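Local coordinates for Serine/threonine-protein kinase Tel1 (Chaetomium thermophilum, PDB 6SKY) that phosphorylates serine and threonine residues of proteins with ATP, probably acting as a DNA damage sensor that switches on checkpoint signalling, at residues A[2412-2416]-A[2444-2448]; A[2430-2434]-A[2452-2457]; A[1484-1488]-A[1508-1512]; A[1474-1479]-A[1575-1580]. One frame throughout, in Å; residues are numbered along the deposited sequence.

Two helices are each used twice here. Helix 2444-2459 serves contacts 1 and 2, centres about 15 Å apart in the FAT region; helix 1470-1487 serves contacts 3 and 4, centres about 17 Å apart near the modelled N-terminus. The two pairs are far from each other: contacts 1 and 4 lie on opposite sides of the chain's centre, about 72 Å between centres. In each pair one member is fully buried and the other partly exposed. Contact 2 is purely apolar and contact 4 packs leucines with small residues around a helix backbone, whereas contacts 1 and 3 also bring in N2412, R1485 and H1512, whose polar ends bond to residues outside the contact. No hydrogen bond crosses any of the four.

Contact 1 of 4, residues A[2412-2416]-A[2444-2448]; sequences NEVVK and LFQKL
In the helical FAT region, N2412 on helix 2409-2418 meets L2444 and F2445 in the first turn of helix 2444-2459, and L2448 one turn on extends the patch. Over these short segments the axes run in similar directions, 24° apart, with 10.2 Å between them. Two leucines bridge much of that spacing. L2444 lays CD2 against N2412 CB at 3.9 Å. The same methyl sits beside the carboxylate of E2413, whose chain starts out away from the partner helix but bends at chi2 (-53°) and so brings OE2 back to it. L2448 splits its two methyls over the opposing helix: CD1 rests 3.7 Å from N2412 O and 4.0 Å from V2415 CG1, while CD2 lies 3.7 Å from K2416 CA. K2416 itself runs on extended, its end leading away. This is helix-on-helix packing of the FAT alpha solenoid, and helix 2394-2404 joins in through W2402, which touches V2415 and L2448 and meets the F2445 ring edge-to-face. N2412 OD1 lies near the plane of that ring at its edge, 4.0 Å from F2445 CD2, with the amide and ring planes 46° apart. The buried amide finds its polar partners off this interface: OD1 accepts from W2402 NE1 and ND2 donates to S2406 O, which together fix its rotation.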
loop_
_atom_site.group_PDB
_atom_site.type_symbol
_atom_site.label_atom_id
_atom_site.label_comp_id
_atom_site.label_asym_id
_atom_site.label_seq_id
_atom_site.Cartn_x
_atom_site.Cartn_y
_atom_site.Cartn_z
ATOM N N ASN A 2412 36.652 7.312 -24.794
ATOM C CA ASN A 2412 37.912 6.590 -24.766
ATOM C C ASN A 2412 38.998 7.379 -24.056
ATOM O O ASN A 2412 39.851 6.784 -23.401
ATOM C CB ASN A 2412 38.334 6.225 -26.180
ATOM C CG ASN A 2412 37.364 5.282 -26.835
ATOM O OD1 ASN A 2412 36.793 4.421 -26.180
ATOM N ND2 ASN A 2412 37.159 5.445 -28.129
ATOM N N GLU A 2413 38.973 8.709 -24.130
ATOM C CA GLU A 2413 39.952 9.478 -23.368
ATOM C C GLU A 2413 39.712 9.355 -21.871
ATOM O O GLU A 2413 40.661 9.170 -21.097
ATOM C CB GLU A 2413 39.930 10.943 -23.787
ATOM C CG GLU A 2413 40.337 11.177 -25.222
ATOM C CD GLU A 2413 41.671 10.548 -25.569
ATOM O OE1 GLU A 2413 42.569 10.528 -24.701
ATOM O OE2 GLU A 2413 41.819 10.073 -26.712
ATOM N N VAL A 2414 38.452 9.442 -21.440
ATOM C CA VAL A 2414 38.173 9.300 -20.013
ATOM C C VAL A 2414 38.561 7.910 -19.522
ATOM O O VAL A 2414 39.156 7.751 -18.444
ATOM C CB VAL A 2414 36.697 9.607 -19.722
ATOM C CG1 VAL A 2414 36.418 9.447 -18.258
ATOM C CG2 VAL A 2414 36.369 10.996 -20.159
ATOM N N VAL A 2415 38.231 6.882 -20.302
ATOM C CA VAL A 2415 38.567 5.521 -19.907
ATOM C C VAL A 2415 40.070 5.340 -19.854
ATOM O O VAL A 2415 40.601 4.731 -18.923
ATOM C CB VAL A 2415 37.913 4.512 -20.859
ATOM C CG1 VAL A 2415 38.455 3.143 -20.594
ATOM C CG2 VAL A 2415 36.425 4.525 -20.677
ATOM N N LYS A 2416 40.784 5.857 -20.853
ATOM C CA LYS A 2416 42.235 5.779 -20.837
ATOM C C LYS A 2416 42.797 6.409 -19.582
ATOM O O LYS A 2416 43.756 5.899 -18.995
ATOM C CB LYS A 2416 42.811 6.469 -22.065
ATOM C CG LYS A 2416 44.309 6.619 -22.003
ATOM C CD LYS A 2416 44.834 7.436 -23.153
ATOM C CE LYS A 2416 46.326 7.630 -23.028
ATOM N NZ LYS A 2416 46.866 8.423 -24.155
ATOM N N LEU A 2444 42.115 3.487 -30.442
ATOM C CA LEU A 2444 42.347 3.623 -29.011
ATOM C C LEU A 2444 41.486 2.647 -28.225
ATOM O O LEU A 2444 41.931 2.091 -27.215
ATOM C CB LEU A 2444 42.083 5.056 -28.562
ATOM C CG LEU A 2444 42.312 5.336 -27.078
ATOM C CD1 LEU A 2444 43.700 4.921 -26.661
ATOM C CD2 LEU A 2444 42.096 6.790 -26.783
ATOM N N PHE A 2445 40.255 2.422 -28.677
ATOM C CA PHE A 2445 39.398 1.452 -28.014
ATOM C C PHE A 2445 40.057 0.086 -27.963
ATOM O O PHE A 2445 40.002 -0.597 -26.939
ATOM C CB PHE A 2445 38.056 1.365 -28.725
ATOM C CG PHE A 2445 37.154 0.307 -28.180
ATOM C CD1 PHE A 2445 37.020 -0.898 -28.819
ATOM C CD2 PHE A 2445 36.434 0.521 -27.034
ATOM C CE1 PHE A 2445 36.197 -1.864 -28.322
ATOM C CE2 PHE A 2445 35.610 -0.446 -26.542
ATOM C CZ PHE A 2445 35.496 -1.636 -27.185
ATOM N N GLN A 2446 40.707 -0.323 -29.049
ATOM C CA GLN A 2446 41.339 -1.633 -29.046
ATOM C C GLN A 2446 42.615 -1.643 -28.222
ATOM O O GLN A 2446 42.928 -2.652 -27.590
ATOM C CB GLN A 2446 41.617 -2.094 -30.470
ATOM C CG GLN A 2446 40.376 -2.276 -31.298
ATOM C CD GLN A 2446 39.460 -3.337 -30.747
ATOM O OE1 GLN A 2446 38.255 -3.301 -30.964
ATOM N NE2 GLN A 2446 40.027 -4.302 -30.044
ATOM N N LYS A 2447 43.350 -0.539 -28.187
ATOM C CA LYS A 2447 44.547 -0.512 -27.360
ATOM C C LYS A 2447 44.205 -0.535 -25.881
ATOM O O LYS A 2447 45.023 -0.973 -25.068
ATOM C CB LYS A 2447 45.392 0.709 -27.694
ATOM C CG LYS A 2447 46.009 0.637 -29.063
ATOM C CD LYS A 2447 46.908 1.819 -29.324
ATOM C CE LYS A 2447 47.747 1.592 -30.567
ATOM N NZ LYS A 2447 48.764 2.659 -30.743
ATOM N N LEU A 2448 43.013 -0.073 -25.511
ATOM C CA LEU A 2448 42.579 -0.185 -24.124
ATOM C C LEU A 2448 41.994 -1.557 -23.834
ATOM O O LEU A 2448 42.252 -2.134 -22.774
ATOM C CB LEU A 2448 41.554 0.895 -23.803
ATOM C CG LEU A 2448 41.996 2.346 -23.922
ATOM C CD1 LEU A 2448 40.796 3.243 -23.882
ATOM C CD2 LEU A 2448 42.932 2.683 -22.805
#

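Contact 2 of 4, residues A[2430-2434]-A[2452-2457]; sequences LMNQL and LVYRIC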
loop_
_atom_site.group_PDB
_atom_site.type_symbol
_atom_site.label_atom_id
_atom_site.label_comp_id
_atom_site.label_asym_id
_atom_site.label_seq_id
_atom_site.Cartn_x
_atom_site.Cartn_y
_atom_site.Cartn_z
ATOM N N LEU A 2430 33.645 -11.043 -16.599
ATOM C CA LEU A 2430 33.105 -10.522 -17.848
ATOM C C LEU A 2430 34.051 -10.771 -19.011
ATOM O O LEU A 2430 34.191 -9.933 -19.893
ATOM C CB LEU A 2430 32.825 -9.029 -17.751
ATOM C CG LEU A 2430 32.323 -8.424 -16.451
ATOM C CD1 LEU A 2430 32.085 -6.957 -16.671
ATOM C CD2 LEU A 2430 31.065 -9.112 -15.988
ATOM N N MET A 2431 34.726 -11.913 -19.025
ATOM C CA MET A 2431 35.646 -12.211 -20.110
ATOM C C MET A 2431 34.954 -12.787 -21.332
ATOM O O MET A 2431 35.563 -12.833 -22.400
ATOM C CB MET A 2431 36.729 -13.170 -19.632
ATOM C CG MET A 2431 37.850 -12.515 -18.874
ATOM S SD MET A 2431 38.932 -11.554 -19.928
ATOM C CE MET A 2431 39.413 -12.790 -21.114
ATOM N N ASN A 2432 33.707 -13.230 -21.209
ATOM C CA ASN A 2432 32.969 -13.649 -22.391
ATOM C C ASN A 2432 32.610 -12.463 -23.268
ATOM O O ASN A 2432 32.579 -12.591 -24.492
ATOM C CB ASN A 2432 31.707 -14.398 -21.986
ATOM C CG ASN A 2432 31.955 -15.855 -21.734
ATOM O OD1 ASN A 2432 32.672 -16.508 -22.482
ATOM N ND2 ASN A 2432 31.359 -16.383 -20.675
ATOM N N GLN A 2433 32.326 -11.315 -22.662
ATOM C CA GLN A 2433 31.977 -10.113 -23.400
ATOM C C GLN A 2433 33.192 -9.315 -23.822
ATOM O O GLN A 2433 33.140 -8.608 -24.829
ATOM C CB GLN A 2433 31.067 -9.219 -22.559
ATOM C CG GLN A 2433 29.642 -9.711 -22.425
ATOM C CD GLN A 2433 29.468 -10.752 -21.346
ATOM O OE1 GLN A 2433 29.809 -10.524 -20.192
ATOM N NE2 GLN A 2433 28.924 -11.900 -21.717
ATOM N N LEU A 2434 34.282 -9.398 -23.069
ATOM C CA LEU A 2434 35.470 -8.634 -23.411
ATOM C C LEU A 2434 36.248 -9.287 -24.537
ATOM O O LEU A 2434 36.684 -8.607 -25.465
ATOM C CB LEU A 2434 36.357 -8.473 -22.185
ATOM C CG LEU A 2434 35.832 -7.534 -21.109
ATOM C CD1 LEU A 2434 36.719 -7.591 -19.903
ATOM C CD2 LEU A 2434 35.765 -6.137 -21.645
ATOM N N LEU A 2452 43.443 -4.317 -21.177
ATOM C CA LEU A 2452 42.615 -4.784 -20.073
ATOM C C LEU A 2452 42.503 -6.301 -20.066
ATOM O O LEU A 2452 42.612 -6.930 -19.009
ATOM C CB LEU A 2452 41.233 -4.149 -20.156
ATOM C CG LEU A 2452 40.194 -4.608 -19.143
ATOM C CD1 LEU A 2452 40.514 -4.048 -17.790
ATOM C CD2 LEU A 2452 38.826 -4.182 -19.579
ATOM N N VAL A 2453 42.271 -6.908 -21.231
ATOM C CA VAL A 2453 42.175 -8.364 -21.297
ATOM C C VAL A 2453 43.493 -9.005 -20.890
ATOM O O VAL A 2453 43.519 -10.006 -20.165
ATOM C CB VAL A 2453 41.737 -8.801 -22.704
ATOM C CG1 VAL A 2453 41.943 -10.273 -22.888
ATOM C CG2 VAL A 2453 40.296 -8.456 -22.927
ATOM N N TYR A 2454 44.608 -8.431 -21.334
ATOM C CA TYR A 2454 45.921 -8.927 -20.949
ATOM C C TYR A 2454 46.113 -8.887 -19.438
ATOM O O TYR A 2454 46.561 -9.866 -18.832
ATOM C CB TYR A 2454 46.986 -8.098 -21.657
ATOM C CG TYR A 2454 48.398 -8.474 -21.331
ATOM C CD1 TYR A 2454 49.018 -9.518 -21.978
ATOM C CD2 TYR A 2454 49.117 -7.769 -20.387
ATOM C CE1 TYR A 2454 50.305 -9.860 -21.682
ATOM C CE2 TYR A 2454 50.403 -8.105 -20.088
ATOM C CZ TYR A 2454 50.993 -9.150 -20.738
ATOM O OH TYR A 2454 52.288 -9.488 -20.439
ATOM N N ARG A 2455 45.782 -7.760 -18.810
ATOM C CA ARG A 2455 45.965 -7.648 -17.368
ATOM C C ARG A 2455 45.049 -8.585 -16.599
ATOM O O ARG A 2455 45.444 -9.110 -15.553
ATOM C CB ARG A 2455 45.752 -6.208 -16.925
ATOM C CG ARG A 2455 46.856 -5.291 -17.373
ATOM C CD ARG A 2455 46.737 -3.917 -16.764
ATOM N NE ARG A 2455 45.531 -3.227 -17.195
ATOM C CZ ARG A 2455 44.523 -2.918 -16.393
ATOM N NH1 ARG A 2455 43.467 -2.292 -16.872
ATOM N NH2 ARG A 2455 44.580 -3.226 -15.110
ATOM N N ILE A 2456 43.831 -8.821 -17.089
ATOM C CA ILE A 2456 42.972 -9.798 -16.427
ATOM C C ILE A 2456 43.577 -11.187 -16.518
ATOM O O ILE A 2456 43.598 -11.932 -15.535
ATOM C CB ILE A 2456 41.555 -9.778 -17.016
ATOM C CG1 ILE A 2456 40.883 -8.443 -16.758
ATOM C CG2 ILE A 2456 40.734 -10.878 -16.404
ATOM C CD1 ILE A 2456 39.603 -8.294 -17.495
ATOM N N CYS A 2457 44.073 -11.569 -17.695
ATOM C CA CYS A 2457 44.658 -12.897 -17.832
ATOM C C CYS A 2457 45.951 -13.047 -17.052
ATOM O O CYS A 2457 46.337 -14.171 -16.735
ATOM C CB CYS A 2457 44.907 -13.222 -19.298
ATOM S SG CYS A 2457 43.425 -13.269 -20.285
#
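L2434 and M2431, both on the short helix 2431-2434, plug into the side of helix 2444-2459 in the helical FAT region, where the chain comes close to the kinase domain. The tight part centres on L2434. Its CD1 touches I2456 CD1 at 3.8 Å and L2452 CD2 at 4.0 Å, the leucine crossing both side chains at about a right angle, while its CB lies 4.0 Å from V2453 CG2. Every residue that touches here is buried, and the contact is wholly apolar. The outer faces of the two helices differ: N2432 looks the other way, against I2621 and Q2624 of helix 2616-2632 in the kinase, and Y2454, on the far side of helix 2444-2459, and R2455, on its flank, are partly exposed to solvent. I2468 of helix 2461-2472 touches both V2453 and C2457, while helix 2483-2497 adds I2493 and L2497. M2431 reaches the interface by folding its chain at chi2 and chi3 (-72° and -56°), which slides it past I2456 in the opposite direction, SD 4.0 Å from I2456 CG2. At the end of that chain, the methyl M2431 CE rests against both V2453 CG1, at 4.0 Å, and C2457 SG, at 4.1 Å.

Contact 3 of 4, residues A[1484-1488]-A[1508-1512]; sequences LRVFL and AQEFH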
loop_
_atom_site.group_PDB
_atom_site.type_symbol
_atom_site.label_atom_id
_atom_site.label_comp_id
_atom_site.label_asym_id
_atom_site.label_seq_id
_atom_site.Cartn_x
_atom_site.Cartn_y
_atom_site.Cartn_z
ATOM N N LEU A 1484 42.245 -41.070 42.581
ATOM C CA LEU A 1484 43.332 -40.921 43.541
ATOM C C LEU A 1484 43.371 -39.508 44.103
ATOM O O LEU A 1484 43.433 -39.319 45.322
ATOM C CB LEU A 1484 44.666 -41.277 42.892
ATOM C CG LEU A 1484 44.901 -42.773 42.727
ATOM C CD1 LEU A 1484 46.234 -43.031 42.059
ATOM C CD2 LEU A 1484 44.820 -43.465 44.072
ATOM N N ARG A 1485 43.329 -38.499 43.229
ATOM C CA ARG A 1485 43.336 -37.119 43.692
ATOM C C ARG A 1485 42.184 -36.842 44.643
ATOM O O ARG A 1485 42.324 -36.034 45.565
ATOM C CB ARG A 1485 43.286 -36.164 42.503
ATOM C CG ARG A 1485 43.367 -34.704 42.891
ATOM C CD ARG A 1485 44.661 -34.409 43.626
ATOM N NE ARG A 1485 45.809 -34.400 42.728
ATOM C CZ ARG A 1485 47.071 -34.364 43.137
ATOM N NH1 ARG A 1485 47.348 -34.344 44.431
ATOM N NH2 ARG A 1485 48.057 -34.354 42.252
ATOM N N VAL A 1486 41.042 -37.500 44.444
ATOM C CA VAL A 1486 39.965 -37.376 45.423
ATOM C C VAL A 1486 40.309 -38.147 46.692
ATOM O O VAL A 1486 39.998 -37.708 47.804
ATOM C CB VAL A 1486 38.628 -37.842 44.820
ATOM C CG1 VAL A 1486 37.542 -37.859 45.875
ATOM C CG2 VAL A 1486 38.225 -36.938 43.679
ATOM N N PHE A 1487 40.969 -39.296 46.549
ATOM C CA PHE A 1487 41.291 -40.130 47.702
ATOM C C PHE A 1487 42.360 -39.499 48.584
ATOM O O PHE A 1487 42.384 -39.739 49.795
ATOM C CB PHE A 1487 41.740 -41.510 47.224
ATOM C CG PHE A 1487 42.202 -42.422 48.324
ATOM C CD1 PHE A 1487 41.326 -42.857 49.297
ATOM C CD2 PHE A 1487 43.510 -42.868 48.362
ATOM C CE1 PHE A 1487 41.750 -43.702 50.297
ATOM C CE2 PHE A 1487 43.940 -43.714 49.362
ATOM C CZ PHE A 1487 43.059 -44.131 50.328
ATOM N N LEU A 1488 43.244 -38.699 48.004
ATOM C CA LEU A 1488 44.307 -38.065 48.763
ATOM C C LEU A 1488 43.826 -36.777 49.413
ATOM O O LEU A 1488 42.627 -36.563 49.579
ATOM C CB LEU A 1488 45.501 -37.784 47.857
ATOM C CG LEU A 1488 46.055 -39.008 47.139
ATOM C CD1 LEU A 1488 47.257 -38.643 46.302
ATOM C CD2 LEU A 1488 46.409 -40.074 48.145
ATOM N N ALA A 1508 49.671 -44.593 48.345
ATOM C CA ALA A 1508 48.892 -44.036 47.246
ATOM C C ALA A 1508 49.634 -42.896 46.562
ATOM O O ALA A 1508 49.600 -42.778 45.334
ATOM C CB ALA A 1508 47.533 -43.563 47.757
ATOM N N GLN A 1509 50.320 -42.052 47.336
ATOM C CA GLN A 1509 51.058 -40.943 46.739
ATOM C C GLN A 1509 52.236 -41.438 45.915
ATOM O O GLN A 1509 52.503 -40.918 44.824
ATOM C CB GLN A 1509 51.539 -39.984 47.823
ATOM C CG GLN A 1509 50.439 -39.229 48.532
ATOM C CD GLN A 1509 50.948 -38.489 49.750
ATOM O OE1 GLN A 1509 52.135 -38.535 50.064
ATOM N NE2 GLN A 1509 50.049 -37.805 50.447
ATOM N N GLU A 1510 52.962 -42.434 46.422
ATOM C CA GLU A 1510 54.076 -42.986 45.659
ATOM C C GLU A 1510 53.584 -43.650 44.382
ATOM O O GLU A 1510 54.223 -43.534 43.327
ATOM C CB GLU A 1510 54.863 -43.978 46.510
ATOM C CG GLU A 1510 55.650 -43.334 47.630
ATOM C CD GLU A 1510 56.635 -44.291 48.273
ATOM O OE1 GLU A 1510 56.370 -45.510 48.271
ATOM O OE2 GLU A 1510 57.680 -43.824 48.772
ATOM N N PHE A 1511 52.444 -44.342 44.450
ATOM C CA PHE A 1511 51.869 -44.913 43.238
ATOM C C PHE A 1511 51.456 -43.824 42.262
ATOM O O PHE A 1511 51.646 -43.965 41.053
ATOM C CB PHE A 1511 50.669 -45.793 43.565
ATOM C CG PHE A 1511 49.918 -46.234 42.348
ATOM C CD1 PHE A 1511 48.647 -45.764 42.091
ATOM C CD2 PHE A 1511 50.506 -47.083 41.432
ATOM C CE1 PHE A 1511 47.974 -46.157 40.963
ATOM C CE2 PHE A 1511 49.837 -47.475 40.304
ATOM C CZ PHE A 1511 48.571 -47.012 40.067
ATOM N N HIS A 1512 50.869 -42.741 42.769
ATOM C CA HIS A 1512 50.488 -41.618 41.920
ATOM C C HIS A 1512 51.700 -41.050 41.195
ATOM O O HIS A 1512 51.647 -40.789 39.987
ATOM C CB HIS A 1512 49.802 -40.559 42.783
ATOM C CG HIS A 1512 49.330 -39.354 42.031
ATOM N ND1 HIS A 1512 48.022 -38.922 42.076
ATOM C CD2 HIS A 1512 49.992 -38.466 41.253
ATOM C CE1 HIS A 1512 47.895 -37.835 41.338
ATOM N NE2 HIS A 1512 49.075 -37.538 40.828
#
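The H1512 ring takes L1484 CB at its edge, 4.2 Å from ND1, and lies with CE1 over one face of the R1485 guanidinium, 3.6 Å from NH2. The two planes are 57° apart, so this is no flat stack. Bends at chi2 and chi3 (60° and 74°) curl the arginine back to that spot, where R1485 NH2 and H1512 NE2 both donate to A1544 O. A leucine in place of H1512 would probably leave A1544 O with one of these donors fewer and the guanidinium freer to turn. The two phenylalanines work by their edges: F1511 CD1 receives L1484 CD1 at 3.6 Å, and F1487 CE2 receives the methyl of A1508, in the ring plane, at 3.9 Å. L1488 finishes the patch on the side of the solvent-exposed Q1509, its CD2 on A1508 CB at 3.7 Å and its CD1 on Q1509 CG at 3.9 Å. L1484 lies opposite H1512 and L1488 opposite Q1509, as in an antiparallel pair of successive alpha-solenoid helices, 1470-1487 and 1502-1521. Around them, F1511 leans on L1452, T1455 and Q1456 of helix 1448-1461, and R1485 touches M1587 of helix 1578-1588.

Contact 4 of 4, residues A[1474-1479]-A[1575-1580]; sequences AGYALS and LLNEPA
G1475 and L1576 bring their backbones within 5.0 Å, CA to CA, where helix 1470-1487 of the alpha solenoid packs against the turn leading into helix 1578-1588. The lack of a side chain at G1475 probably allows the close approach, since a CB would point toward the opposing segment and crowd N1577 and A1580. The apolar contacts come from three leucines. L1576 lies over the glycine with CD2, 3.9 Å from G1475 CA, and meets L1478 at about a right angle, its CD1 3.6 Å from L1478 CD2. One residue earlier in each segment, A1474 CB sits against L1575 CG at 3.6 Å, and F1536 of helix 1530-1543 touches both residues. The methyl of A1580 packs against two oxygens, CB lying 3.4 Å from S1479 OG and 3.6 Å from G1475 O. The polar bonds run within each side of the contact, not across it. D1568 holds the turn by accepting from L1575 N and, weakly, from L1576 N. A chi1 of -56° sets S1479 OG beside its own backbone N, within reach of G1475 O. An alanine here has no hydroxyl, which would probably leave G1475 O with its backbone donor alone and open a gap beside the methyl of A1580. As built, G1475 O accepts from S1479 N and, at 3.0 Å, from S1479 OG, which arrive from opposite faces of the carbonyl plane, the hydroxyl 33° out of it.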
loop_
_atom_site.group_PDB
_atom_site.type_symbol
_atom_site.label_atom_id
_atom_site.label_comp_id
_atom_site.label_asym_id
_atom_site.label_seq_id
_atom_site.Cartn_x
_atom_site.Cartn_y
_atom_site.Cartn_z
ATOM N N ALA A 1474 44.186 -44.140 28.052
ATOM C CA ALA A 1474 43.785 -42.760 28.299
ATOM C C ALA A 1474 42.654 -42.693 29.315
ATOM O O ALA A 1474 42.744 -41.978 30.319
ATOM C CB ALA A 1474 43.368 -42.097 26.990
ATOM N N GLY A 1475 41.582 -43.443 29.071
ATOM C CA GLY A 1475 40.452 -43.415 29.980
ATOM C C GLY A 1475 40.781 -43.990 31.340
ATOM O O GLY A 1475 40.361 -43.452 32.368
ATOM N N TYR A 1476 41.535 -45.090 31.371
ATOM C CA TYR A 1476 41.908 -45.673 32.653
ATOM C C TYR A 1476 42.774 -44.720 33.457
ATOM O O TYR A 1476 42.576 -44.561 34.664
ATOM C CB TYR A 1476 42.630 -46.999 32.446
ATOM C CG TYR A 1476 43.098 -47.595 33.743
ATOM C CD1 TYR A 1476 42.194 -48.137 34.636
ATOM C CD2 TYR A 1476 44.438 -47.595 34.085
ATOM C CE1 TYR A 1476 42.607 -48.665 35.822
ATOM C CE2 TYR A 1476 44.860 -48.121 35.271
ATOM C CZ TYR A 1476 43.940 -48.656 36.136
ATOM O OH TYR A 1476 44.350 -49.190 37.327
ATOM N N ALA A 1477 43.734 -44.067 32.804
ATOM C CA ALA A 1477 44.590 -43.109 33.483
ATOM C C ALA A 1477 43.785 -41.939 34.019
ATOM O O ALA A 1477 43.970 -41.522 35.164
ATOM C CB ALA A 1477 45.670 -42.620 32.525
ATOM N N LEU A 1478 42.887 -41.391 33.202
ATOM C CA LEU A 1478 42.066 -40.276 33.657
ATOM C C LEU A 1478 41.243 -40.662 34.877
ATOM O O LEU A 1478 41.261 -39.964 35.898
ATOM C CB LEU A 1478 41.166 -39.800 32.523
ATOM C CG LEU A 1478 40.151 -38.715 32.848
ATOM C CD1 LEU A 1478 40.816 -37.554 33.537
ATOM C CD2 LEU A 1478 39.502 -38.261 31.572
ATOM N N SER A 1479 40.524 -41.784 34.796
ATOM C CA SER A 1479 39.677 -42.195 35.909
ATOM C C SER A 1479 40.498 -42.488 37.154
ATOM O O SER A 1479 40.110 -42.113 38.266
ATOM C CB SER A 1479 38.857 -43.420 35.518
ATOM O OG SER A 1479 38.097 -43.174 34.355
ATOM N N LEU A 1575 39.592 -40.197 22.162
ATOM C CA LEU A 1575 40.443 -40.966 23.058
ATOM C C LEU A 1575 39.634 -41.587 24.189
ATOM O O LEU A 1575 39.638 -42.806 24.375
ATOM C CB LEU A 1575 41.547 -40.067 23.610
ATOM C CG LEU A 1575 42.937 -40.682 23.695
ATOM C CD1 LEU A 1575 43.316 -41.293 22.366
ATOM C CD2 LEU A 1575 43.942 -39.630 24.104
ATOM N N LEU A 1576 38.927 -40.761 24.949
ATOM C CA LEU A 1576 38.151 -41.239 26.077
ATOM C C LEU A 1576 36.882 -41.943 25.610
ATOM O O LEU A 1576 36.539 -41.951 24.427
ATOM C CB LEU A 1576 37.787 -40.081 26.999
ATOM C CG LEU A 1576 38.956 -39.205 27.423
ATOM C CD1 LEU A 1576 38.445 -37.982 28.127
ATOM C CD2 LEU A 1576 39.878 -39.978 28.322
ATOM N N ASN A 1577 36.189 -42.545 26.561
ATOM C CA ASN A 1577 34.892 -43.158 26.342
ATOM C C ASN A 1577 33.921 -42.645 27.399
ATOM O O ASN A 1577 34.296 -41.889 28.296
ATOM C CB ASN A 1577 35.006 -44.686 26.354
ATOM C CG ASN A 1577 35.765 -45.210 27.558
ATOM O OD1 ASN A 1577 35.172 -45.701 28.511
ATOM N ND2 ASN A 1577 37.084 -45.116 27.512
ATOM N N GLU A 1578 32.663 -43.065 27.289
ATOM C CA GLU A 1578 31.622 -42.482 28.131
ATOM C C GLU A 1578 31.851 -42.668 29.626
ATOM O O GLU A 1578 31.672 -41.687 30.366
ATOM C CB GLU A 1578 30.251 -43.034 27.730
ATOM C CG GLU A 1578 29.834 -42.703 26.311
ATOM C CD GLU A 1578 28.327 -42.708 26.138
ATOM O OE1 GLU A 1578 27.619 -42.498 27.145
ATOM O OE2 GLU A 1578 27.852 -42.922 25.001
ATOM N N PRO A 1579 32.224 -43.844 30.141
ATOM C CA PRO A 1579 32.423 -43.949 31.598
ATOM C C PRO A 1579 33.569 -43.104 32.127
ATOM O O PRO A 1579 33.412 -42.441 33.158
ATOM C CB PRO A 1579 32.685 -45.445 31.803
ATOM C CG PRO A 1579 32.092 -46.098 30.628
ATOM C CD PRO A 1579 32.294 -45.164 29.495
ATOM N N ALA A 1580 34.722 -43.114 31.457
ATOM C CA ALA A 1580 35.856 -42.326 31.928
ATOM C C ALA A 1580 35.556 -40.839 31.863
ATOM O O ALA A 1580 35.871 -40.087 32.795
ATOM C CB ALA A 1580 37.095 -42.648 31.102
#